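Local coordinates for protein N-acetylneuraminate lyase (Peptoclostridium difficile, PDB 4WOZ) that belongs to the dihydrodipicolinate synthetase family of lyases, folding as an eight-stranded TIM barrel that assembles into a four-chain complex, at residues Thr135-Val140 and Asn168-Gly173; Ile145-Pro150 and Gly173-Ala178; Ile265-Glu270 and Glu289-Ala294; Thr59-Met64 and Gln281-Ala286. All coordinates share one frame; numbering follows the deposited sequence.

Contact 1: residues Thr135-Val140 and Asn168-Gly173; sequences TIINSV and NEKIIG
Ile137, in the last part of helix 126-138, turns its branched side chain onto the loop residues 168-170. Its CG1 lies anti to the backbone N (chi1 -167°) and packs against Lys170 CB at 3.5 Å, while CG2 rests 3.5 Å from Asn168 ND2 and also reaches the flank of Ile171. A beta-branched residue suits this place, because two branches, CG1 and the CG2 methyl, can cover two different neighbours at once. The Ile137 carbonyl accepts from Lys170 NZ at 2.8 Å, with the ammonium tilted somewhat from the carbonyl plane. Next in the chain, Asn138 offers OD1 to Asn168 ND2 at 3.1 Å; the two amides slide past each other in opposite directions with their planes only 15° apart. This contact belongs to the TIM barrel, where helix 126-138 packs on the outside and meets the turn that leads into strand 171-176. Asn168 begins that type I turn, and its OD1 accepts from Lys170 N in an Asx turn, so one amide both shapes the loop and bonds to Asn138. Farther on, the Val140 carbonyl points almost straight at Lys170 NZ, 2.7 Å away. Lysine fits because its long chain, turned at chi3 (-69°) so that CE comes near the Ile137 carbonyl, ends in one ammonium that serves two main-chain oxygens, while its aliphatic part lies against Ile137.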
# COMPACT_ATOMS: atom_id res chain seq x y z
N THR A 135 -2.05 28.04 -11.72
CA THR A 135 -3.29 28.59 -12.25
C THR A 135 -4.07 29.25 -11.12
O THR A 135 -4.55 30.38 -11.25
CB THR A 135 -4.16 27.50 -12.91
OG1 THR A 135 -3.53 27.04 -14.11
CG2 THR A 135 -5.54 28.04 -13.24
N ILE A 136 -4.20 28.54 -10.01
CA ILE A 136 -4.94 29.06 -8.87
C ILE A 136 -4.38 30.36 -8.30
O ILE A 136 -5.08 31.37 -8.26
CB ILE A 136 -4.99 28.02 -7.73
CG1 ILE A 136 -5.83 26.81 -8.17
CG2 ILE A 136 -5.58 28.65 -6.46
CD1 ILE A 136 -5.87 25.70 -7.15
N ILE A 137 -3.12 30.35 -7.88
CA ILE A 137 -2.50 31.53 -7.28
C ILE A 137 -2.20 32.68 -8.23
O ILE A 137 -2.15 33.84 -7.81
CB ILE A 137 -1.20 31.16 -6.52
CG1 ILE A 137 -0.76 32.33 -5.63
CG2 ILE A 137 -0.09 30.82 -7.52
CD1 ILE A 137 -1.78 32.72 -4.58
N ASN A 138 -2.00 32.38 -9.51
CA ASN A 138 -1.72 33.44 -10.47
C ASN A 138 -3.00 34.17 -10.86
O ASN A 138 -2.95 35.29 -11.39
CB ASN A 138 -1.05 32.88 -11.73
CG ASN A 138 0.29 32.23 -11.44
OD1 ASN A 138 1.04 32.68 -10.58
ND2 ASN A 138 0.60 31.16 -12.18
N SER A 139 -4.14 33.55 -10.57
CA SER A 139 -5.44 34.14 -10.87
C SER A 139 -5.84 35.25 -9.90
O SER A 139 -6.75 36.01 -10.19
CB SER A 139 -6.53 33.07 -10.86
OG SER A 139 -6.39 32.17 -11.94
N VAL A 140 -5.17 35.33 -8.76
CA VAL A 140 -5.51 36.34 -7.77
C VAL A 140 -4.33 37.03 -7.11
O VAL A 140 -3.18 36.61 -7.25
CB VAL A 140 -6.40 35.74 -6.65
CG1 VAL A 140 -7.66 35.15 -7.24
CG2 VAL A 140 -5.62 34.68 -5.89
N ASN A 168 7.34 29.77 -7.34
CA ASN A 168 6.35 30.85 -7.36
C ASN A 168 6.41 31.58 -6.02
O ASN A 168 6.03 31.03 -4.99
CB ASN A 168 4.95 30.26 -7.57
CG ASN A 168 3.90 31.32 -7.82
OD1 ASN A 168 3.79 32.29 -7.07
ND2 ASN A 168 3.12 31.14 -8.87
N GLU A 169 6.88 32.83 -6.05
CA GLU A 169 7.01 33.62 -4.83
C GLU A 169 5.69 33.82 -4.09
O GLU A 169 5.69 34.18 -2.91
CB GLU A 169 7.62 34.99 -5.16
CG GLU A 169 6.75 35.87 -6.05
CD GLU A 169 7.41 37.18 -6.40
OE1 GLU A 169 7.82 37.92 -5.48
OE2 GLU A 169 7.53 37.49 -7.61
N LYS A 170 4.57 33.58 -4.76
CA LYS A 170 3.27 33.73 -4.12
C LYS A 170 2.87 32.46 -3.36
O LYS A 170 1.90 32.46 -2.60
CB LYS A 170 2.21 34.12 -5.15
CG LYS A 170 2.49 35.49 -5.79
CD LYS A 170 1.23 36.18 -6.32
CE LYS A 170 0.66 35.48 -7.54
NZ LYS A 170 -0.62 36.13 -7.98
N ILE A 171 3.62 31.39 -3.57
CA ILE A 171 3.38 30.14 -2.86
C ILE A 171 4.33 30.25 -1.66
O ILE A 171 5.53 29.95 -1.75
CB ILE A 171 3.70 28.92 -3.75
CG1 ILE A 171 2.75 28.92 -4.95
CG2 ILE A 171 3.54 27.63 -2.95
CD1 ILE A 171 2.95 27.77 -5.92
N ILE A 172 3.78 30.69 -0.54
CA ILE A 172 4.56 30.94 0.67
C ILE A 172 4.71 29.82 1.68
O ILE A 172 5.47 29.96 2.63
CB ILE A 172 3.99 32.16 1.42
CG1 ILE A 172 2.56 31.86 1.89
CG2 ILE A 172 3.97 33.38 0.50
CD1 ILE A 172 1.96 32.94 2.77
N GLY A 173 4.01 28.71 1.50
CA GLY A 173 4.13 27.63 2.47
C GLY A 173 3.44 26.33 2.11
O GLY A 173 2.99 26.13 0.98

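Contact 2: residues Ile145-Pro150 and Gly173-Ala178; sequences IIYSIP and GVKFTA
Tyr147 and Lys175 lie side by side on one face of two neighbouring parallel strands, pointing the same way. The lysine, extended beyond CG, runs alongside the ring, with CD 3.3 Å from Tyr147 CD1 and NZ 3.2 Å from Tyr147 CE1, in an oblique approach that is neither over the face nor at the edge. An aromatic ring and a long aliphatic chain suit each other here, since both offer extended apolar flanks. This is the tight part of the contact. Its backbones pair closely: Ile146 N donates to Gly173 O at 2.9 Å, and Lys175 N donates back to Ile146 O. Ile145 lies on the same face as Tyr147 and Lys175, and its partner Gly173 has no side chain to add there. The strands, 144-147 and 171-176, are adjacent staves of the TIM barrel, joined by a beta-alpha-beta crossover whose helix 159-165 covers Ile146 and Val174 on the other face, where Ile146 CB meets Val174 CG2 at 3.8 Å. Beyond Tyr147 the pairing slackens: Ser148 N reaches Lys175 O only weakly, at 3.5 Å. Ile149 CD1 still touches Thr177 CG2 at 3.5 Å, while its CG2 sits over the rim of the Tyr147 ring and Thr177 OG1, buried without a polar partner in the model, approaches that ring's edge. At the partly exposed end, Pro150 CD meets Ala178 CB at 3.8 Å.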
# COMPACT_ATOMS: atom_id res chain seq x y z
N ILE A 145 -0.85 28.42 0.19
CA ILE A 145 -0.24 27.38 0.99
C ILE A 145 -0.65 26.03 0.39
O ILE A 145 -1.82 25.80 0.12
CB ILE A 145 -0.73 27.44 2.44
CG1 ILE A 145 -0.25 28.74 3.09
CG2 ILE A 145 -0.24 26.22 3.22
CD1 ILE A 145 -0.92 29.03 4.42
N ILE A 146 0.33 25.16 0.17
CA ILE A 146 0.06 23.83 -0.38
C ILE A 146 -0.55 22.94 0.70
O ILE A 146 -0.17 23.04 1.87
CB ILE A 146 1.35 23.16 -0.86
CG1 ILE A 146 2.00 24.02 -1.95
CG2 ILE A 146 1.06 21.76 -1.36
CD1 ILE A 146 3.41 23.58 -2.29
N TYR A 147 -1.48 22.07 0.32
CA TYR A 147 -2.14 21.15 1.25
C TYR A 147 -2.00 19.72 0.70
O TYR A 147 -2.77 19.30 -0.16
CB TYR A 147 -3.61 21.54 1.41
CG TYR A 147 -4.45 20.64 2.29
CD1 TYR A 147 -3.88 19.90 3.33
CD2 TYR A 147 -5.83 20.55 2.11
CE1 TYR A 147 -4.66 19.08 4.15
CE2 TYR A 147 -6.62 19.74 2.93
CZ TYR A 147 -6.03 19.01 3.95
OH TYR A 147 -6.80 18.20 4.75
N SER A 148 -1.01 18.99 1.21
CA SER A 148 -0.70 17.63 0.75
C SER A 148 -1.65 16.48 1.14
O SER A 148 -2.12 15.75 0.27
CB SER A 148 0.73 17.26 1.18
OG SER A 148 1.10 16.00 0.66
N ILE A 149 -1.90 16.32 2.44
CA ILE A 149 -2.78 15.26 2.96
C ILE A 149 -2.74 13.94 2.17
O ILE A 149 -3.77 13.47 1.67
CB ILE A 149 -4.27 15.77 3.05
CG1 ILE A 149 -5.18 14.69 3.63
CG2 ILE A 149 -4.76 16.20 1.68
CD1 ILE A 149 -4.83 14.28 5.05
N PRO A 150 -1.56 13.31 2.07
CA PRO A 150 -1.40 12.04 1.35
C PRO A 150 -2.21 10.89 1.94
O PRO A 150 -2.44 9.87 1.28
CB PRO A 150 0.10 11.77 1.44
CG PRO A 150 0.69 13.15 1.52
CD PRO A 150 -0.24 13.83 2.50
N GLY A 173 4.01 28.71 1.50
CA GLY A 173 4.13 27.63 2.47
C GLY A 173 3.44 26.33 2.11
O GLY A 173 2.99 26.13 0.98
N VAL A 174 3.37 25.44 3.10
CA VAL A 174 2.76 24.13 2.92
C VAL A 174 2.17 23.58 4.22
O VAL A 174 2.73 23.80 5.29
CB VAL A 174 3.81 23.11 2.41
CG1 VAL A 174 4.96 23.02 3.39
CG2 VAL A 174 3.17 21.74 2.22
N LYS A 175 1.04 22.90 4.10
CA LYS A 175 0.41 22.26 5.25
C LYS A 175 0.81 20.80 5.10
O LYS A 175 0.27 20.09 4.25
CB LYS A 175 -1.11 22.38 5.19
CG LYS A 175 -1.81 21.61 6.31
CD LYS A 175 -3.31 21.58 6.12
CE LYS A 175 -3.97 20.61 7.10
NZ LYS A 175 -5.44 20.49 6.86
N PHE A 176 1.78 20.39 5.91
CA PHE A 176 2.32 19.04 5.87
C PHE A 176 1.47 18.09 6.71
O PHE A 176 1.61 18.07 7.93
CB PHE A 176 3.75 19.06 6.40
CG PHE A 176 4.62 17.95 5.90
CD1 PHE A 176 5.08 17.95 4.59
CD2 PHE A 176 4.98 16.89 6.74
CE1 PHE A 176 5.89 16.92 4.11
CE2 PHE A 176 5.78 15.86 6.28
CZ PHE A 176 6.24 15.87 4.96
N THR A 177 0.61 17.30 6.07
CA THR A 177 -0.23 16.36 6.81
C THR A 177 0.18 14.90 6.61
O THR A 177 -0.65 14.00 6.66
CB THR A 177 -1.72 16.54 6.44
OG1 THR A 177 -2.08 17.93 6.56
CG2 THR A 177 -2.61 15.75 7.39
N ALA A 178 1.48 14.68 6.37
CA ALA A 178 2.02 13.34 6.17
C ALA A 178 2.98 13.05 7.32
O ALA A 178 3.77 13.91 7.70
CB ALA A 178 2.76 13.26 4.84

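Contact 3: residues Ile265-Glu270 and Glu289-Ala294; sequences IKLLLE and EMKSRA
Leu267 on helix 261-271 reaches across to Ala294 on helix 288-301, a pairing within the helical C-terminal region that follows the barrel in this family. The short helix segments pass 9.8 Å apart, with their axes inclined by 56°. The contact can be read along Leu267. Its CB already lies 3.7 Å from Ala294 CB, so the small alanine lets the two backbones come close, to 6.4 Å between Leu267 CA and Ala294 CA. CG stands anti to the carbonyl carbon (chi1 -68°), and with chi2 at 174° the branch CD1 continues straight out from CA. That methyl makes the broadest set of contacts: it touches Ala294 CB at 3.7 Å, passes near Lys291 CA at 4.2 Å, and approaches Lys291 CG and the Met290 carbonyl more loosely. Leucine serves well here, being long enough to set one methyl between residues a turn apart on the opposing helix. The aliphatic part of Lys291 borders the contact, and Ala286 from the loop before helix 288-301 also packs on Leu267. The Met290 carbonyl accepts a hydrogen bond from Asn259 ND2 of helix 239-259. From the next residue along the first helix, Leu268 CD2 comes to rest 3.6 Å from Ala294 O.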
# COMPACT_ATOMS: atom_id res chain seq x y z
N ILE A 265 -16.39 14.94 17.49
CA ILE A 265 -15.92 16.31 17.66
C ILE A 265 -17.13 17.22 17.76
O ILE A 265 -17.16 18.13 18.59
CB ILE A 265 -15.02 16.78 16.49
CG1 ILE A 265 -13.65 16.10 16.58
CG2 ILE A 265 -14.84 18.30 16.54
CD1 ILE A 265 -12.67 16.53 15.49
N LYS A 266 -18.14 16.98 16.93
CA LYS A 266 -19.34 17.81 16.97
C LYS A 266 -20.12 17.60 18.28
O LYS A 266 -20.64 18.55 18.86
CB LYS A 266 -20.23 17.54 15.76
CG LYS A 266 -19.61 18.03 14.45
CD LYS A 266 -20.61 18.03 13.31
CE LYS A 266 -19.97 18.54 12.03
NZ LYS A 266 -20.96 18.65 10.93
N LEU A 267 -20.17 16.36 18.75
CA LEU A 267 -20.86 16.08 20.00
C LEU A 267 -20.10 16.71 21.16
O LEU A 267 -20.70 17.12 22.16
CB LEU A 267 -20.98 14.57 20.21
CG LEU A 267 -21.91 13.87 19.21
CD1 LEU A 267 -21.85 12.35 19.39
CD2 LEU A 267 -23.34 14.38 19.41
N LEU A 268 -18.78 16.78 21.05
CA LEU A 268 -17.98 17.39 22.10
C LEU A 268 -18.25 18.89 22.08
O LEU A 268 -18.33 19.52 23.12
CB LEU A 268 -16.49 17.11 21.89
CG LEU A 268 -16.04 15.69 22.25
CD1 LEU A 268 -14.56 15.50 21.90
CD2 LEU A 268 -16.27 15.44 23.73
N LEU A 269 -18.38 19.45 20.88
CA LEU A 269 -18.67 20.87 20.73
C LEU A 269 -20.04 21.17 21.35
O LEU A 269 -20.20 22.20 22.02
CB LEU A 269 -18.68 21.26 19.25
CG LEU A 269 -17.30 21.52 18.63
CD1 LEU A 269 -17.44 21.69 17.12
CD2 LEU A 269 -16.69 22.78 19.27
N GLU A 270 -21.01 20.28 21.13
CA GLU A 270 -22.35 20.44 21.68
C GLU A 270 -22.25 20.57 23.20
O GLU A 270 -22.95 21.37 23.82
CB GLU A 270 -23.22 19.23 21.35
CG GLU A 270 -23.70 19.16 19.91
CD GLU A 270 -24.74 20.21 19.59
OE1 GLU A 270 -25.48 20.62 20.51
OE2 GLU A 270 -24.84 20.61 18.41
N GLU A 289 -25.23 4.77 21.52
CA GLU A 289 -23.97 4.32 22.10
C GLU A 289 -22.87 5.35 21.86
O GLU A 289 -22.09 5.66 22.75
CB GLU A 289 -23.55 2.97 21.50
CG GLU A 289 -24.40 1.79 21.94
CD GLU A 289 -25.87 1.96 21.58
OE1 GLU A 289 -26.17 2.23 20.40
OE2 GLU A 289 -26.72 1.81 22.49
N MET A 290 -22.82 5.87 20.64
CA MET A 290 -21.82 6.88 20.29
C MET A 290 -22.04 8.14 21.12
O MET A 290 -21.08 8.77 21.57
CB MET A 290 -21.90 7.20 18.80
CG MET A 290 -21.36 6.08 17.92
SD MET A 290 -21.65 6.32 16.16
CE MET A 290 -20.73 7.83 15.85
N LYS A 291 -23.31 8.49 21.33
CA LYS A 291 -23.65 9.68 22.10
C LYS A 291 -23.25 9.57 23.57
O LYS A 291 -22.74 10.53 24.15
CB LYS A 291 -25.14 9.99 21.97
CG LYS A 291 -25.54 10.47 20.58
CD LYS A 291 -27.02 10.84 20.48
CE LYS A 291 -27.35 11.36 19.09
NZ LYS A 291 -28.80 11.64 18.87
N SER A 292 -23.48 8.42 24.19
CA SER A 292 -23.11 8.27 25.59
C SER A 292 -21.59 8.18 25.68
O SER A 292 -20.99 8.62 26.66
CB SER A 292 -23.76 7.03 26.21
OG SER A 292 -23.26 5.84 25.64
N ARG A 293 -20.95 7.61 24.66
CA ARG A 293 -19.50 7.51 24.67
C ARG A 293 -18.89 8.91 24.55
O ARG A 293 -17.94 9.23 25.25
CB ARG A 293 -19.01 6.63 23.51
CG ARG A 293 -17.49 6.62 23.35
CD ARG A 293 -16.79 6.23 24.65
NE ARG A 293 -15.34 6.23 24.52
CZ ARG A 293 -14.50 5.99 25.53
NH1 ARG A 293 -14.98 5.73 26.74
NH2 ARG A 293 -13.19 5.99 25.33
N ALA A 294 -19.45 9.73 23.67
CA ALA A 294 -18.96 11.09 23.48
C ALA A 294 -19.07 11.88 24.78
O ALA A 294 -18.21 12.70 25.10
CB ALA A 294 -19.74 11.79 22.38

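Contact 4: residues Thr59-Met64 and Gln281-Ala286; sequences TGENFM and QPMKEA
Met64 and Met283 carry the apolar part of this contact, crossing at an angle so that Met64 SD sits 3.3 Å from Met283 CE. Both chains bend at chi3, and in Met64 that torsion (90°) sets CE beside Pro282, 3.4 Å from its CD, a tight pair. Met283 CE also touches the aliphatic CG of Glu61 at 4.0 Å. Flexible, unbranched methionines suit such a junction, because they can be fitted between two irregular loops. Those loops belong to different parts of the chain: 59-64 follows strand 52-55 of the TIM barrel, while 281-286 lies between helices 261-271 and 288-301, and a cis peptide precedes Pro282. Among polar groups no hydrogen bond joins the two segments. Glu61 instead spends its carboxylate on neighbours, with OE2 in a salt bridge to Lys266 and OE1 accepting from Arg280 N. The Gln281 carbonyl, buried with no polar partner in the model, has Met64 CE modelled 3.0 Å from its O, a distance so short that it is doubtful. A third kind of contact is between chains: the Phe63 ring meets that of Tyr121 of the second subunit, and Lys284 NZ makes salt bridges to Asp125 and Glu127 of that same chain.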
# COMPACT_ATOMS: atom_id res chain seq x y z
N THR A 59 -11.92 18.92 7.25
CA THR A 59 -12.64 18.95 8.52
C THR A 59 -13.97 19.70 8.43
O THR A 59 -14.89 19.46 9.21
CB THR A 59 -11.77 19.60 9.61
OG1 THR A 59 -10.51 18.92 9.66
CG2 THR A 59 -12.45 19.52 10.98
N GLY A 60 -14.05 20.63 7.48
CA GLY A 60 -15.28 21.39 7.31
C GLY A 60 -16.24 20.63 6.41
O GLY A 60 -17.26 21.17 6.00
N GLU A 61 -15.90 19.38 6.12
CA GLU A 61 -16.71 18.51 5.26
C GLU A 61 -16.91 19.17 3.90
O GLU A 61 -17.88 18.91 3.19
CB GLU A 61 -18.06 18.22 5.92
CG GLU A 61 -17.92 17.48 7.23
CD GLU A 61 -19.25 17.26 7.93
OE1 GLU A 61 -20.11 16.55 7.36
OE2 GLU A 61 -19.43 17.81 9.03
N ASN A 62 -15.95 20.03 3.55
CA ASN A 62 -15.94 20.78 2.29
C ASN A 62 -16.32 19.97 1.05
O ASN A 62 -17.18 20.37 0.27
CB ASN A 62 -14.55 21.37 2.07
CG ASN A 62 -14.47 22.21 0.82
OD1 ASN A 62 -15.06 23.29 0.74
ND2 ASN A 62 -13.74 21.72 -0.18
N PHE A 63 -15.68 18.83 0.88
CA PHE A 63 -15.90 17.98 -0.28
C PHE A 63 -17.26 17.29 -0.38
O PHE A 63 -17.50 16.50 -1.29
CB PHE A 63 -14.78 16.95 -0.35
CG PHE A 63 -13.42 17.57 -0.31
CD1 PHE A 63 -12.95 18.32 -1.38
CD2 PHE A 63 -12.62 17.45 0.82
CE1 PHE A 63 -11.71 18.94 -1.34
CE2 PHE A 63 -11.37 18.07 0.89
CZ PHE A 63 -10.92 18.81 -0.20
N MET A 64 -18.16 17.61 0.55
CA MET A 64 -19.51 17.05 0.55
C MET A 64 -20.49 18.20 0.33
O MET A 64 -21.70 18.03 0.44
CB MET A 64 -19.82 16.37 1.88
CG MET A 64 -18.94 15.18 2.20
SD MET A 64 -19.40 14.40 3.77
CE MET A 64 -20.59 13.22 3.21
N GLN A 281 -24.61 13.30 5.57
CA GLN A 281 -24.64 11.92 5.09
C GLN A 281 -23.74 11.85 3.86
O GLN A 281 -23.56 12.86 3.17
CB GLN A 281 -26.08 11.53 4.70
CG GLN A 281 -27.03 11.32 5.88
CD GLN A 281 -26.63 10.14 6.75
OE1 GLN A 281 -25.93 9.23 6.30
NE2 GLN A 281 -27.08 10.14 8.00
N PRO A 282 -23.19 10.67 3.54
CA PRO A 282 -23.36 9.39 4.24
C PRO A 282 -22.60 9.20 5.56
O PRO A 282 -22.46 8.07 6.03
CB PRO A 282 -22.95 8.38 3.18
CG PRO A 282 -21.84 9.09 2.48
CD PRO A 282 -22.41 10.48 2.30
N MET A 283 -22.09 10.28 6.15
CA MET A 283 -21.43 10.15 7.44
C MET A 283 -22.58 9.85 8.39
O MET A 283 -23.56 10.59 8.43
CB MET A 283 -20.71 11.44 7.84
CG MET A 283 -19.32 11.58 7.21
SD MET A 283 -18.36 12.94 7.88
CE MET A 283 -17.58 13.57 6.40
N LYS A 284 -22.47 8.76 9.13
CA LYS A 284 -23.54 8.33 10.03
C LYS A 284 -23.93 9.29 11.14
O LYS A 284 -23.10 9.98 11.73
CB LYS A 284 -23.20 6.98 10.65
CG LYS A 284 -22.20 7.07 11.79
CD LYS A 284 -21.89 5.70 12.38
CE LYS A 284 -21.19 4.81 11.37
NZ LYS A 284 -20.78 3.52 11.96
N GLU A 285 -25.23 9.30 11.44
CA GLU A 285 -25.76 10.11 12.52
C GLU A 285 -25.27 9.34 13.74
O GLU A 285 -25.23 8.11 13.71
CB GLU A 285 -27.28 10.11 12.46
CG GLU A 285 -27.96 11.12 13.36
CD GLU A 285 -29.46 10.95 13.38
OE1 GLU A 285 -30.07 10.85 12.30
OE2 GLU A 285 -30.03 10.90 14.49
N ALA A 286 -24.89 10.04 14.80
CA ALA A 286 -24.41 9.37 16.00
C ALA A 286 -25.47 8.47 16.61
O ALA A 286 -26.63 8.86 16.73
CB ALA A 286 -23.94 10.40 17.03

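Overall arrangement
The four contacts fall into two pairs, one on the barrel and one where its loop 59-64 meets the C-terminal region. Contacts 1 and 2 share Gly173 and strand 171-176; their centres are 15 Å apart, and Ile171 CG2 touches Ile146 CG1 at 4.0 Å. Contacts 3 and 4 also have centres 15 Å apart and are tied by the Lys266-Glu61 salt bridge and by Met290 SD against Lys284 CD at 3.8 Å. Contacts 1 and 3 lie on opposite sides of the chain's centre, 39 Å between centres. Between the pairs, contacts 2 and 4 approach to about 5 Å at their nearest atoms, and Tyr121 of the second subunit packs on residues of both.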